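Local coordinates for chitin binding protein (Enterococcus faecalis, PDB 4A02) that cleaves glycosidic bonds of crystalline alpha- and beta-chitin oxidatively with a copper cofactor, working in synergy with a chitinase, at residues Y3-S6 with A11-G14; D59-T64 with K139-I144. One frame throughout, in Å; residues are numbered along the deposited sequence.

Interaction 1: residues Y3-S6 with A11-G14; sequences YVAS and AFFG
Residues 3-6 of strand 2-6 run past a short, loosely hydrogen-bonded helical turn that includes residues 11-13, and the two backbones come nearest at Ala5 and Phe12, whose CA atoms are 6.4 Å apart. Nearly all of the helix's share of the contact comes from Phe12, whose ring reaches back and lies against the strand at Ala5. Ala5 CA sits 3.9 Å from the centroid of the Phe12 ring and only 5° off the ring normal, a CH-pi contact centred on one face. Ala5 CB is 3.8 Å from Phe12 CE1 and Ala5 O is 3.5 Å from Phe12 CE2, both on the face that CA covers. With CG anti to the backbone N, Phe12 brings its ring out beside its own carbonyl carbon and flat onto the strand.

The contact belongs to the immunoglobulin-like beta-sandwich core of the AA10 lytic polysaccharide monooxygenases, where the first strand pairs with strand 74-82 and the helix lies in the long insertion that follows it. Ala5 and Ser6 both face Thr79 in a classic beta bulge, so Phe12 packs where the edge strand is irregular.

One edge of the Phe12 ring meets Tyr3, with Phe12 CD1 3.4 Å from Tyr3 CE1. The two rings are tilted by 37° and their centroids are 5.5 Å apart, an oblique aromatic pair. Tyr3 CG stands between its backbone N and carbonyl carbon (chi1 45°), which holds the ring on the helix side of the strand. Val4 turns its side chain the other way, onto Ile78, Trp80 and Ile161, but its carbonyl faces the helix: Val4 O lies 3.5 Å from Phe12 CB. Ser9 OG ties the turn together, bonded to Phe12 N and weakly to Val4 O.

Interaction 2: residues D59-T64 with K139-I144; sequences DEQTAT and KGYHVI
Gln61 NE2 donates to Tyr141 OH over 3.1 Å in a nearly straight bond (N-H...O 173°). The phenol oxygen lies essentially in the amide plane. This bond joins the long loop between strands 36-38 and 69-71 to the chain just ahead of strand 142-150, at a corner of the beta-sandwich. The two side chains reach toward each other from opposite sides; the amide and ring planes are turned 41° apart, and the amide nitrogen lies at the ring's edge, 3.7 Å from Tyr141 CE2. Gln61 is extended at its first torsion and bent at its second, which swings its amide over to the tyrosine.

A water adds a second bridge, donating to Thr62 O at 2.8 Å and weakly to Tyr141 OH. The two atoms of the direct bond have further partners: Tyr141 OH is also hydrogen-bonded to Asp162 OD1, and Gln61 NE2 also donates to Pro102 O, so the phenol is gripped from strand 155-165 and the amide from the loop after strand 88-96. Farther out, Trp100 NE1 binds the backbone oxygen of Tyr141, and Asn103 OD1 takes the N-H of Ala63. The loop itself is shaped by an ST turn, Thr64 N reaching back to Thr62 OG1 at 3.2 Å.

Both segments of interaction 1 precede those of interaction 2 along the chain; the centres are about 15 Å apart and the nearest atoms about 7 Å, without touching. Interaction 1 sets helix 10-13 against the three-stranded sheet, of which 2-6 is an outer strand; interaction 2 sets a loop against the chain entering strand 142-150 of the mixed sheet. Strand 155-165 relates them, since Gln159 and Ile161 meet Tyr3 or Val4, while Ile161, Asp162, Val163 and Ile165 meet 139-144. Arg10, at the start of helix 10-13, also touches Tyr141 and Val143. The side chains of Tyr3 and of the copper ligand His1 are about 7 Å apart; interaction 2 is remote from the copper site.

Interaction 1: residues Y3-S6 with A11-G14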
ATOM      1  N   TYR A   3      -2.556   7.540   3.679  1.00  6.56           N
ATOM      2  CA  TYR A   3      -2.552   6.092   3.669  1.00  6.32           C
ATOM      3  C   TYR A   3      -3.757   5.602   2.877  1.00  5.94           C
ATOM      4  O   TYR A   3      -4.704   6.361   2.620  1.00  6.52           O
ATOM      5  CB  TYR A   3      -2.570   5.505   5.111  1.00  6.36           C
ATOM      6  CG  TYR A   3      -3.555   6.174   6.021  1.00  6.53           C
ATOM      7  CD1 TYR A   3      -4.920   5.889   5.972  1.00  7.05           C
ATOM      8  CD2 TYR A   3      -3.140   7.123   6.947  1.00  7.79           C
ATOM      9  CE1 TYR A   3      -5.809   6.520   6.804  1.00  7.47           C
ATOM     10  CE2 TYR A   3      -4.014   7.765   7.780  1.00  8.59           C
ATOM     11  CZ  TYR A   3      -5.373   7.469   7.706  1.00  7.58           C
ATOM     12  OH  TYR A   3      -6.214   8.133   8.558  1.00  9.81           O
ATOM     13  N   VAL A   4      -3.736   4.315   2.508  1.00  5.98           N
ATOM     14  CA  VAL A   4      -4.875   3.669   1.899  1.00  5.82           C
ATOM     15  C   VAL A   4      -5.784   3.131   2.976  1.00  5.78           C
ATOM     16  O   VAL A   4      -5.385   2.331   3.818  1.00  5.93           O
ATOM     17  CB  VAL A   4      -4.454   2.589   0.891  1.00  6.01           C
ATOM     18  CG1 VAL A   4      -5.671   1.811   0.427  1.00  6.33           C
ATOM     19  CG2 VAL A   4      -3.720   3.217  -0.272  1.00  6.48           C
ATOM     20  N   ALA A   5      -7.040   3.622   2.958  1.00  6.01           N
ATOM     21  CA  ALA A   5      -8.034   3.275   3.937  1.00  6.15           C
ATOM     22  C   ALA A   5      -8.997   2.185   3.457  1.00  5.89           C
ATOM     23  O   ALA A   5      -9.595   1.532   4.302  1.00  7.53           O
ATOM     24  CB  ALA A   5      -8.814   4.532   4.353  1.00  7.17           C
ATOM     25  N   SER A   6      -9.127   1.972   2.163  1.00  5.84           N
ATOM     26  CA  SER A   6     -10.035   0.959   1.646  1.00  5.65           C
ATOM     27  C   SER A   6      -9.497   0.369   0.379  1.00  5.64           C
ATOM     28  O   SER A   6      -9.265   1.125  -0.586  1.00  6.46           O
ATOM     29  CB  SER A   6     -11.405   1.547   1.395  1.00  6.39           C
ATOM     30  OG  SER A   6     -12.266   0.486   0.987  1.00  6.93           O
ATOM     31  N   ALA A  11      -0.540  -0.779   7.302  1.00  5.07           N
ATOM     32  CA  ALA A  11      -0.308   0.290   8.278  1.00  5.17           C
ATOM     33  C   ALA A  11      -1.602   0.807   8.852  1.00  5.24           C
ATOM     34  O   ALA A  11      -1.733   1.000  10.080  1.00  5.87           O
ATOM     35  CB  ALA A  11       0.500   1.395   7.597  1.00  5.89           C
ATOM     36  N   PHE A  12      -2.582   1.094   7.982  1.00  5.42           N
ATOM     37  CA  PHE A  12      -3.881   1.590   8.444  1.00  5.81           C
ATOM     38  C   PHE A  12      -4.485   0.686   9.488  1.00  5.25           C
ATOM     39  O   PHE A  12      -4.893   1.131  10.572  1.00  5.75           O
ATOM     40  CB  PHE A  12      -4.798   1.713   7.237  1.00  6.02           C
ATOM     41  CG  PHE A  12      -6.241   2.021   7.536  1.00  6.24           C
ATOM     42  CD1 PHE A  12      -6.646   3.336   7.808  1.00  7.57           C
ATOM     43  CD2 PHE A  12      -7.206   1.038   7.502  1.00  6.85           C
ATOM     44  CE1 PHE A  12      -7.975   3.635   7.982  1.00  8.74           C
ATOM     45  CE2 PHE A  12      -8.561   1.350   7.682  1.00  7.80           C
ATOM     46  CZ  PHE A  12      -8.916   2.647   7.914  1.00  7.94           C
ATOM     47  N   PHE A  13      -4.555  -0.629   9.202  1.00  5.44           N
ATOM     48  CA  PHE A  13      -5.161  -1.568  10.132  1.00  5.44           C
ATOM     49  C   PHE A  13      -4.359  -1.719  11.419  1.00  5.63           C
ATOM     50  O   PHE A  13      -4.914  -2.192  12.413  1.00  6.82           O
ATOM     51  CB  PHE A  13      -5.393  -2.902   9.488  1.00  6.11           C
ATOM     52  CG  PHE A  13      -6.660  -3.018   8.651  1.00  6.31           C
ATOM     53  CD1 PHE A  13      -7.856  -2.486   9.029  1.00  8.67           C
ATOM     54  CD2 PHE A  13      -6.630  -3.703   7.457  1.00  8.13           C
ATOM     55  CE1 PHE A  13      -9.036  -2.665   8.310  1.00  9.32           C
ATOM     56  CE2 PHE A  13      -7.837  -3.893   6.744  1.00 10.08           C
ATOM     57  CZ  PHE A  13      -8.984  -3.381   7.180  1.00  9.04           C
ATOM     58  N   GLY A  14      -3.080  -1.355  11.430  1.00  5.68           N
ATOM     59  CA  GLY A  14      -2.319  -1.373  12.668  1.00  5.85           C
ATOM     60  C   GLY A  14      -2.462  -0.126  13.516  1.00  6.22           C
ATOM     61  O   GLY A  14      -1.849  -0.082  14.586  1.00  7.88           O
TER

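Interaction 2: residues D59-T64 with K139-I144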
ATOM      1  N   ASP A  59       7.668  -4.963   7.518  1.00  6.26           N
ATOM      2  CA  ASP A  59       8.302  -5.805   6.543  1.00  6.53           C
ATOM      3  C   ASP A  59       8.260  -7.266   6.922  1.00  6.33           C
ATOM      4  O   ASP A  59       8.653  -8.115   6.095  1.00  7.75           O
ATOM      5  CB  ASP A  59       9.749  -5.364   6.339  1.00  7.04           C
ATOM      6  CG  ASP A  59       9.862  -3.970   5.774  1.00  6.80           C
ATOM      7  OD1 ASP A  59       9.084  -3.622   4.872  1.00  7.08           O
ATOM      8  OD2 ASP A  59      10.780  -3.225   6.243  1.00  7.62           O
ATOM      9  N   GLU A  60       7.800  -7.602   8.109  1.00  6.28           N
ATOM     10  CA  GLU A  60       7.650  -9.006   8.456  1.00  5.91           C
ATOM     11  C   GLU A  60       6.638  -9.624   7.489  1.00  5.74           C
ATOM     12  O   GLU A  60       5.746  -8.967   6.976  1.00  6.11           O
ATOM     13  CB  GLU A  60       7.225  -9.116   9.929  1.00  6.35           C
ATOM     14  CG  GLU A  60       8.370  -8.636  10.817  1.00  6.83           C
ATOM     15  CD  GLU A  60       8.095  -8.587  12.294  1.00  7.13           C
ATOM     16  OE1 GLU A  60       7.129  -9.236  12.751  1.00  8.48           O
ATOM     17  OE2 GLU A  60       8.902  -7.916  12.995  1.00  7.67           O
ATOM     18  N   GLN A  61       6.817 -10.921   7.222  1.00  6.61           N
ATOM     19  CA  GLN A  61       6.005 -11.560   6.187  1.00  6.31           C
ATOM     20  C   GLN A  61       5.878 -13.051   6.483  1.00  6.65           C
ATOM     21  O   GLN A  61       6.840 -13.812   6.359  1.00  7.38           O
ATOM     22  CB  GLN A  61       6.628 -11.321   4.806  1.00  6.61           C
ATOM     23  CG  GLN A  61       5.745 -11.736   3.648  1.00  6.91           C
ATOM     24  CD  GLN A  61       4.375 -11.106   3.684  1.00  6.40           C
ATOM     25  OE1 GLN A  61       4.255  -9.880   3.567  1.00  7.05           O
ATOM     26  NE2 GLN A  61       3.323 -11.907   3.822  1.00  6.66           N
ATOM     27  N   THR A  62       4.683 -13.435   6.914  1.00  6.62           N
ATOM     28  CA  THR A  62       4.288 -14.827   7.046  1.00  7.25           C
ATOM     29  C   THR A  62       2.879 -14.934   6.497  1.00  7.30           C
ATOM     30  O   THR A  62       2.176 -13.937   6.338  1.00  7.41           O
ATOM     31  CB  THR A  62       4.326 -15.385   8.491  1.00  8.01           C
ATOM     32  OG1 THR A  62       3.155 -14.911   9.133  1.00  8.45           O
ATOM     33  CG2 THR A  62       5.546 -14.937   9.255  1.00  9.69           C
ATOM     34  N   ALA A  63       2.431 -16.174   6.282  1.00  7.91           N
ATOM     35  CA  ALA A  63       1.077 -16.365   5.782  1.00  8.41           C
ATOM     36  C   ALA A  63       0.007 -15.943   6.754  1.00  7.82           C
ATOM     37  O   ALA A  63      -1.141 -15.700   6.322  1.00  9.19           O
ATOM     38  CB  ALA A  63       0.886 -17.868   5.452  1.00 10.95           C
ATOM     39  N   THR A  64       0.278 -15.848   8.019  1.00  7.97           N
ATOM     40  CA  THR A  64      -0.692 -15.527   9.048  1.00  8.45           C
ATOM     41  C   THR A  64      -0.430 -14.184   9.747  1.00  7.65           C
ATOM     42  O   THR A  64      -1.207 -13.813  10.634  1.00 10.26           O
ATOM     43  CB  THR A  64      -0.803 -16.630  10.088  1.00 10.93           C
ATOM     44  OG1 THR A  64       0.435 -16.829  10.709  1.00 13.10           O
ATOM     45  CG2 THR A  64      -1.257 -17.925   9.393  1.00 14.46           C
ATOM     46  N   LYS A 139      -5.916 -15.217  -7.295  1.00  7.31           N
ATOM     47  CA  LYS A 139      -6.661 -15.925  -6.269  1.00  7.42           C
ATOM     48  C   LYS A 139      -5.801 -16.050  -5.031  1.00  6.80           C
ATOM     49  O   LYS A 139      -4.571 -16.218  -5.151  1.00  7.94           O
ATOM     50  CB  LYS A 139      -7.114 -17.300  -6.733  1.00  9.52           C
ATOM     51  CG  LYS A 139      -8.165 -17.955  -5.902  1.00 12.80           C
ATOM     52  CD  LYS A 139      -8.756 -19.168  -6.459  1.00 18.30           C
ATOM     53  CE  LYS A 139      -9.799 -19.823  -5.584  1.00 26.13           C
ATOM     54  NZ  LYS A 139     -10.031 -21.251  -6.051  1.00 28.56           N
ATOM     55  N   GLY A 140      -6.435 -15.989  -3.878  1.00  6.69           N
ATOM     56  CA  GLY A 140      -5.761 -16.233  -2.607  1.00  6.89           C
ATOM     57  C   GLY A 140      -5.127 -14.972  -2.037  1.00  5.90           C
ATOM     58  O   GLY A 140      -5.454 -13.855  -2.405  1.00  6.16           O
ATOM     59  N   TYR A 141      -4.224 -15.173  -1.074  1.00  6.02           N
ATOM     60  CA  TYR A 141      -3.550 -14.073  -0.415  1.00  5.74           C
ATOM     61  C   TYR A 141      -2.656 -13.342  -1.392  1.00  5.72           C
ATOM     62  O   TYR A 141      -1.778 -13.989  -2.022  1.00  6.59           O
ATOM     63  CB  TYR A 141      -2.747 -14.601   0.757  1.00  6.36           C
ATOM     64  CG  TYR A 141      -1.911 -13.599   1.527  1.00  5.93           C
ATOM     65  CD1 TYR A 141      -2.232 -12.248   1.591  1.00  5.92           C
ATOM     66  CD2 TYR A 141      -0.779 -14.031   2.203  1.00  6.12           C
ATOM     67  CE1 TYR A 141      -1.449 -11.349   2.287  1.00  5.86           C
ATOM     68  CE2 TYR A 141      -0.018 -13.158   2.943  1.00  6.29           C
ATOM     69  CZ  TYR A 141      -0.333 -11.817   2.986  1.00  5.76           C
ATOM     70  OH  TYR A 141       0.424 -10.959   3.758  1.00  6.21           O
ATOM     71  N   HIS A 142      -2.815 -12.028  -1.503  1.00  5.43           N
ATOM     72  CA  HIS A 142      -2.021 -11.159  -2.331  1.00  5.54           C
ATOM     73  C   HIS A 142      -1.727  -9.878  -1.582  1.00  5.20           C
ATOM     74  O   HIS A 142      -2.394  -9.524  -0.611  1.00  5.67           O
ATOM     75  CB  HIS A 142      -2.753 -10.837  -3.660  1.00  5.76           C
ATOM     76  CG  HIS A 142      -2.641 -12.004  -4.611  1.00  5.91           C
ATOM     77  ND1 HIS A 142      -1.433 -12.212  -5.256  1.00  6.94           N
ATOM     78  CD2 HIS A 142      -3.490 -13.020  -4.900  1.00  6.47           C
ATOM     79  CE1 HIS A 142      -1.603 -13.302  -5.945  1.00  7.33           C
ATOM     80  NE2 HIS A 142      -2.809 -13.823  -5.764  1.00  6.89           N
ATOM     81  N   VAL A 143      -0.685  -9.170  -2.070  1.00  5.44           N
ATOM     82  CA  VAL A 143      -0.352  -7.847  -1.592  1.00  5.26           C
ATOM     83  C   VAL A 143      -0.475  -6.886  -2.748  1.00  5.35           C
ATOM     84  O   VAL A 143       0.153  -7.065  -3.793  1.00  6.19           O
ATOM     85  CB  VAL A 143       1.047  -7.799  -0.944  1.00  5.91           C
ATOM     86  CG1 VAL A 143       1.418  -6.374  -0.532  1.00  6.76           C
ATOM     87  CG2 VAL A 143       1.118  -8.729   0.257  1.00  6.66           C
ATOM     88  N   ILE A 144      -1.285  -5.839  -2.550  1.00  5.38           N
ATOM     89  CA  ILE A 144      -1.326  -4.680  -3.427  1.00  5.49           C
ATOM     90  C   ILE A 144      -0.362  -3.655  -2.869  1.00  5.52           C
ATOM     91  O   ILE A 144      -0.329  -3.407  -1.676  1.00  6.21           O
ATOM     92  CB  ILE A 144      -2.754  -4.116  -3.534  1.00  5.83           C
ATOM     93  CG1 ILE A 144      -3.729  -5.142  -4.102  1.00  6.60           C
ATOM     94  CG2 ILE A 144      -2.781  -2.812  -4.314  1.00  6.77           C
ATOM     95  CD1 ILE A 144      -5.169  -4.767  -3.929  1.00  8.33           C
TER
HETATM   96  O   HOH W   1      -0.183 -12.439   6.354  1.00  7.30           O